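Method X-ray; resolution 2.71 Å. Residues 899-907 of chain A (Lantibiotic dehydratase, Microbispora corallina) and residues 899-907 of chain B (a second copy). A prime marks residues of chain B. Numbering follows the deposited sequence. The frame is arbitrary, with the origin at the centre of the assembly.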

ATOM      1  N   LEU A 899     -17.468  14.772 -18.731  1.00  9.44           N
ATOM      2  CA  LEU A 899     -16.083  14.682 -18.273  1.00  9.51           C
ATOM      3  C   LEU A 899     -15.994  15.500 -16.994  1.00 10.39           C
ATOM      4  O   LEU A 899     -16.797  16.421 -16.783  1.00 11.67           O
ATOM      5  CB  LEU A 899     -15.101  15.221 -19.330  1.00  9.80           C
ATOM      6  CG  LEU A 899     -14.988  16.750 -19.446  1.00  6.98           C
ATOM      7  CD1 LEU A 899     -13.791  17.159 -20.264  1.00  7.73           C
ATOM      8  CD2 LEU A 899     -16.252  17.309 -20.044  1.00  7.10           C
ATOM      9  N   ALA A 900     -15.056  15.145 -16.125  1.00 11.23           N
ATOM     10  CA  ALA A 900     -14.979  15.771 -14.801  1.00 13.17           C
ATOM     11  C   ALA A 900     -14.174  17.052 -14.882  1.00 11.60           C
ATOM     12  O   ALA A 900     -14.277  17.917 -14.012  1.00 14.09           O
ATOM     13  CB  ALA A 900     -14.383  14.825 -13.759  1.00  6.70           C
ATOM     14  N   GLY A 901     -13.327  17.151 -15.897  1.00  8.06           N
ATOM     15  CA  GLY A 901     -12.478  18.315 -15.995  1.00  9.95           C
ATOM     16  C   GLY A 901     -11.428  18.200 -17.070  1.00 12.84           C
ATOM     17  O   GLY A 901     -11.237  17.125 -17.670  1.00 11.94           O
ATOM     18  N   HIS A 902     -10.729  19.302 -17.312  1.00 10.46           N
ATOM     19  CA  HIS A 902      -9.675  19.274 -18.284  1.00 10.25           C
ATOM     20  C   HIS A 902      -8.504  20.082 -17.807  1.00 15.06           C
ATOM     21  O   HIS A 902      -8.690  21.054 -17.074  1.00 16.29           O
ATOM     22  CB  HIS A 902     -10.165  19.821 -19.611  1.00  9.69           C
ATOM     23  CG  HIS A 902     -10.605  21.248 -19.565  1.00 12.37           C
ATOM     24  ND1 HIS A 902     -11.837  21.635 -19.087  1.00 14.93           N
ATOM     25  CD2 HIS A 902      -9.993  22.383 -19.985  1.00 13.66           C
ATOM     26  CE1 HIS A 902     -11.965  22.946 -19.202  1.00 11.10           C
ATOM     27  NE2 HIS A 902     -10.861  23.425 -19.746  1.00 13.86           N
ATOM     28  N   GLU A 903      -7.301  19.675 -18.225  1.00 15.48           N
ATOM     29  CA  GLU A 903      -6.093  20.487 -18.066  1.00 14.29           C
ATOM     30  C   GLU A 903      -5.335  20.666 -19.372  1.00 13.59           C
ATOM     31  O   GLU A 903      -5.595  19.980 -20.358  1.00 13.89           O
ATOM     32  CB  GLU A 903      -5.146  19.883 -17.041  1.00 16.50           C
ATOM     33  CG  GLU A 903      -5.799  19.412 -15.778  1.00 15.72           C
ATOM     34  CD  GLU A 903      -5.825  17.914 -15.725  1.00 28.17           C
ATOM     35  OE1 GLU A 903      -4.761  17.288 -15.987  1.00 35.20           O
ATOM     36  OE2 GLU A 903      -6.912  17.360 -15.446  1.00 29.59           O
ATOM     37  N   LEU A 904      -4.402  21.610 -19.380  1.00 13.50           N
ATOM     38  CA  LEU A 904      -3.479  21.758 -20.498  1.00 14.30           C
ATOM     39  C   LEU A 904      -2.088  21.352 -20.060  1.00 17.43           C
ATOM     40  O   LEU A 904      -1.556  21.931 -19.121  1.00 19.01           O
ATOM     41  CB  LEU A 904      -3.494  23.198 -20.972  1.00 13.99           C
ATOM     42  CG  LEU A 904      -4.861  23.420 -21.619  1.00 18.15           C
ATOM     43  CD1 LEU A 904      -5.254  24.881 -21.689  1.00 24.24           C
ATOM     44  CD2 LEU A 904      -4.828  22.809 -22.993  1.00 17.71           C
ATOM     45  N   GLY A 905      -1.498  20.351 -20.710  1.00 18.12           N
ATOM     46  CA  GLY A 905      -0.181  19.881 -20.299  1.00 15.81           C
ATOM     47  C   GLY A 905       0.854  19.986 -21.401  1.00 17.08           C
ATOM     48  O   GLY A 905       0.499  20.208 -22.554  1.00 20.30           O
ATOM     49  N   GLN A 906       2.126  19.778 -21.067  1.00 15.86           N
ATOM     50  CA  GLN A 906       3.208  19.883 -22.054  1.00 11.41           C
ATOM     51  C   GLN A 906       3.285  18.657 -22.920  1.00 15.14           C
ATOM     52  O   GLN A 906       3.076  17.550 -22.442  1.00 19.53           O
ATOM     53  CB  GLN A 906       4.542  20.072 -21.355  1.00 15.97           C
ATOM     54  CG  GLN A 906       4.755  21.441 -20.738  1.00 16.33           C
ATOM     55  CD  GLN A 906       5.949  21.446 -19.811  1.00 15.98           C
ATOM     56  OE1 GLN A 906       5.842  20.992 -18.682  1.00 13.28           O
ATOM     57  NE2 GLN A 906       7.087  21.962 -20.278  1.00 15.59           N
ATOM     58  N   TYR A 907       3.570  18.835 -24.207  1.00 23.50           N
ATOM     59  CA  TYR A 907       3.741  17.670 -25.072  1.00 22.52           C
ATOM     60  C   TYR A 907       5.228  17.384 -25.345  1.00 23.41           C
ATOM     61  O   TYR A 907       5.915  18.174 -25.981  1.00 24.60           O
ATOM     62  CB  TYR A 907       2.963  17.873 -26.367  1.00 22.98           C
ATOM     63  CG  TYR A 907       3.041  16.688 -27.286  1.00 27.89           C
ATOM     64  CD1 TYR A 907       2.677  15.420 -26.848  1.00 22.92           C
ATOM     65  CD2 TYR A 907       3.526  16.829 -28.579  1.00 28.87           C
ATOM     66  CE1 TYR A 907       2.759  14.334 -27.684  1.00 23.77           C
ATOM     67  CE2 TYR A 907       3.613  15.752 -29.419  1.00 27.35           C
ATOM     68  CZ  TYR A 907       3.232  14.509 -28.971  1.00 27.86           C
ATOM     69  OH  TYR A 907       3.343  13.441 -29.829  1.00 33.22           O
TER
ATOM     70  N   LEU B 899      12.060  23.839 -12.363  1.00 10.86           N
ATOM     71  CA  LEU B 899      10.774  23.170 -12.234  1.00 12.10           C
ATOM     72  C   LEU B 899      10.721  22.108 -13.324  1.00 11.87           C
ATOM     73  O   LEU B 899      11.405  22.230 -14.335  1.00 14.00           O
ATOM     74  CB  LEU B 899       9.613  24.174 -12.354  1.00 13.31           C
ATOM     75  CG  LEU B 899       9.226  24.664 -13.758  1.00 11.28           C
ATOM     76  CD1 LEU B 899       7.883  25.372 -13.695  1.00 11.48           C
ATOM     77  CD2 LEU B 899      10.290  25.589 -14.302  1.00  9.50           C
ATOM     78  N   ALA B 900       9.953  21.047 -13.104  1.00 13.55           N
ATOM     79  CA  ALA B 900       9.987  19.889 -14.001  1.00 12.39           C
ATOM     80  C   ALA B 900       9.052  20.075 -15.163  1.00 15.85           C
ATOM     81  O   ALA B 900       9.247  19.480 -16.233  1.00 17.46           O
ATOM     82  CB  ALA B 900       9.603  18.630 -13.249  1.00  6.99           C
ATOM     83  N   GLY B 901       8.032  20.907 -14.941  1.00 14.35           N
ATOM     84  CA  GLY B 901       6.965  21.103 -15.894  1.00 10.67           C
ATOM     85  C   GLY B 901       5.857  21.990 -15.370  1.00 12.71           C
ATOM     86  O   GLY B 901       5.885  22.433 -14.204  1.00 11.03           O
ATOM     87  N   HIS B 902       4.903  22.285 -16.255  1.00 10.32           N
ATOM     88  CA  HIS B 902       3.722  23.050 -15.898  1.00 12.42           C
ATOM     89  C   HIS B 902       2.444  22.544 -16.557  1.00 14.89           C
ATOM     90  O   HIS B 902       2.485  21.965 -17.643  1.00 14.78           O
ATOM     91  CB  HIS B 902       3.929  24.546 -16.172  1.00 11.80           C
ATOM     92  CG  HIS B 902       4.237  24.870 -17.596  1.00 13.04           C
ATOM     93  ND1 HIS B 902       5.490  24.689 -18.146  1.00 13.78           N
ATOM     94  CD2 HIS B 902       3.467  25.396 -18.578  1.00 13.75           C
ATOM     95  CE1 HIS B 902       5.471  25.071 -19.411  1.00 11.53           C
ATOM     96  NE2 HIS B 902       4.255  25.504 -19.697  1.00 14.15           N
ATOM     97  N   GLU B 903       1.315  22.721 -15.868  1.00 14.77           N
ATOM     98  CA  GLU B 903       0.016  22.543 -16.507  1.00 15.87           C
ATOM     99  C   GLU B 903      -0.882  23.749 -16.273  1.00 17.13           C
ATOM    100  O   GLU B 903      -0.637  24.572 -15.390  1.00 18.29           O
ATOM    101  CB  GLU B 903      -0.724  21.290 -16.044  1.00 19.89           C
ATOM    102  CG  GLU B 903       0.079  20.029 -16.018  1.00 20.97           C
ATOM    103  CD  GLU B 903       0.368  19.604 -14.597  1.00 29.05           C
ATOM    104  OE1 GLU B 903      -0.599  19.417 -13.814  1.00 35.57           O
ATOM    105  OE2 GLU B 903       1.565  19.484 -14.260  1.00 33.42           O
ATOM    106  N   LEU B 904      -1.928  23.835 -17.082  1.00 15.69           N
ATOM    107  CA  LEU B 904      -2.978  24.804 -16.898  1.00 15.68           C
ATOM    108  C   LEU B 904      -4.199  24.038 -16.443  1.00 16.40           C
ATOM    109  O   LEU B 904      -4.619  23.091 -17.104  1.00 15.61           O
ATOM    110  CB  LEU B 904      -3.228  25.528 -18.206  1.00 13.83           C
ATOM    111  CG  LEU B 904      -1.984  26.375 -18.420  1.00 17.88           C
ATOM    112  CD1 LEU B 904      -1.761  26.795 -19.857  1.00 23.72           C
ATOM    113  CD2 LEU B 904      -2.155  27.591 -17.542  1.00 23.38           C
ATOM    114  N   GLY B 905      -4.738  24.407 -15.288  1.00 17.22           N
ATOM    115  CA  GLY B 905      -5.879  23.708 -14.729  1.00 19.55           C
ATOM    116  C   GLY B 905      -7.082  24.598 -14.510  1.00 15.68           C
ATOM    117  O   GLY B 905      -7.012  25.803 -14.707  1.00 16.57           O
ATOM    118  N   GLN B 906      -8.204  23.992 -14.139  1.00 16.01           N
ATOM    119  CA  GLN B 906      -9.406  24.761 -13.834  1.00 17.37           C
ATOM    120  C   GLN B 906      -9.390  25.359 -12.430  1.00 18.74           C
ATOM    121  O   GLN B 906      -8.975  24.719 -11.476  1.00 21.56           O
ATOM    122  CB  GLN B 906     -10.661  23.905 -13.988  1.00 15.95           C
ATOM    123  CG  GLN B 906     -11.059  23.625 -15.405  1.00 12.48           C
ATOM    124  CD  GLN B 906     -12.153  22.588 -15.465  1.00 15.53           C
ATOM    125  OE1 GLN B 906     -11.895  21.396 -15.374  1.00 15.66           O
ATOM    126  NE2 GLN B 906     -13.389  23.040 -15.624  1.00 17.63           N
ATOM    127  N   TYR B 907      -9.896  26.572 -12.295  1.00 20.65           N
ATOM    128  CA  TYR B 907     -10.037  27.169 -10.973  1.00 25.20           C
ATOM    129  C   TYR B 907     -11.475  27.081 -10.405  1.00 25.74           C
ATOM    130  O   TYR B 907     -12.416  27.602 -10.990  1.00 24.71           O
ATOM    131  CB  TYR B 907      -9.533  28.618 -10.990  1.00 24.31           C
ATOM    132  CG  TYR B 907      -9.597  29.322  -9.660  1.00 26.94           C
ATOM    133  CD1 TYR B 907      -9.061  28.743  -8.516  1.00 24.03           C
ATOM    134  CD2 TYR B 907     -10.155  30.592  -9.552  1.00 33.58           C
ATOM    135  CE1 TYR B 907      -9.110  29.398  -7.291  1.00 26.16           C
ATOM    136  CE2 TYR B 907     -10.188  31.269  -8.336  1.00 30.74           C
ATOM    137  CZ  TYR B 907      -9.664  30.664  -7.212  1.00 28.00           C
ATOM    138  OH  TYR B 907      -9.718  31.319  -6.007  1.00 29.71           O
TER

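Two copies of the same segment meet as short antiparallel strands, centred where Leu904 faces Leu904′. There the backbones exchange a reciprocal pair of hydrogen bonds, Leu904 N to Leu904′ O at 2.7 Å and Leu904′ N to Leu904 O at 2.8 Å, both nearly straight. The strand directions differ by 143°, so the ribbons are splayed, and this bonded pair is the firm centre of the register. Beside it, the CA of Glu903′ lies 3.1 Å from Leu904 O, a CA-H...O contact that gives this carbonyl a second, weaker neighbour.

Because Leu904 and Leu904′ are directly paired across the strands, their side chains leave on the same face of the sheet, and Leu904 CB comes within 3.6 Å of Leu904′ CB. Both adopt the m,t rotamer, so the two halves match in conformation as well as in sequence.

Beyond the strands, the long arm of Gln906 does what backbone pairing no longer does. Its CA-to-CB bond points toward the partner, and chi1 m with chi2 t extends the chain across the gap. With chi3 near -79°, Gln906 OE1 accepts a hydrogen bond from His902′ N at 2.9 Å; Gln906′ OE1 accepts the equivalent bond from His902 N at 3.1 Å. The amide oxygen thus stands in for a strand carbonyl, while NE2 of each glutamine is hydrogen-bonded elsewhere in the structure.

The same arm also packs against the histidine. With chi1 p, the His902′ ring offers a face to Gln906 CG, which sits 4.2 Å from the ring centroid in a CH-pi contact.

Glycine makes room for the glutamine. Gln906 OE1 approaches Gly901′ CA to 3.0 Å, and an ideal CB on Gly901′ would fall 2.7 Å from that oxygen, a clash. The rule is reciprocal: each stretch supplies a reaching glutamine and, toward its other end, a glycine that leaves room for the partner's glutamine.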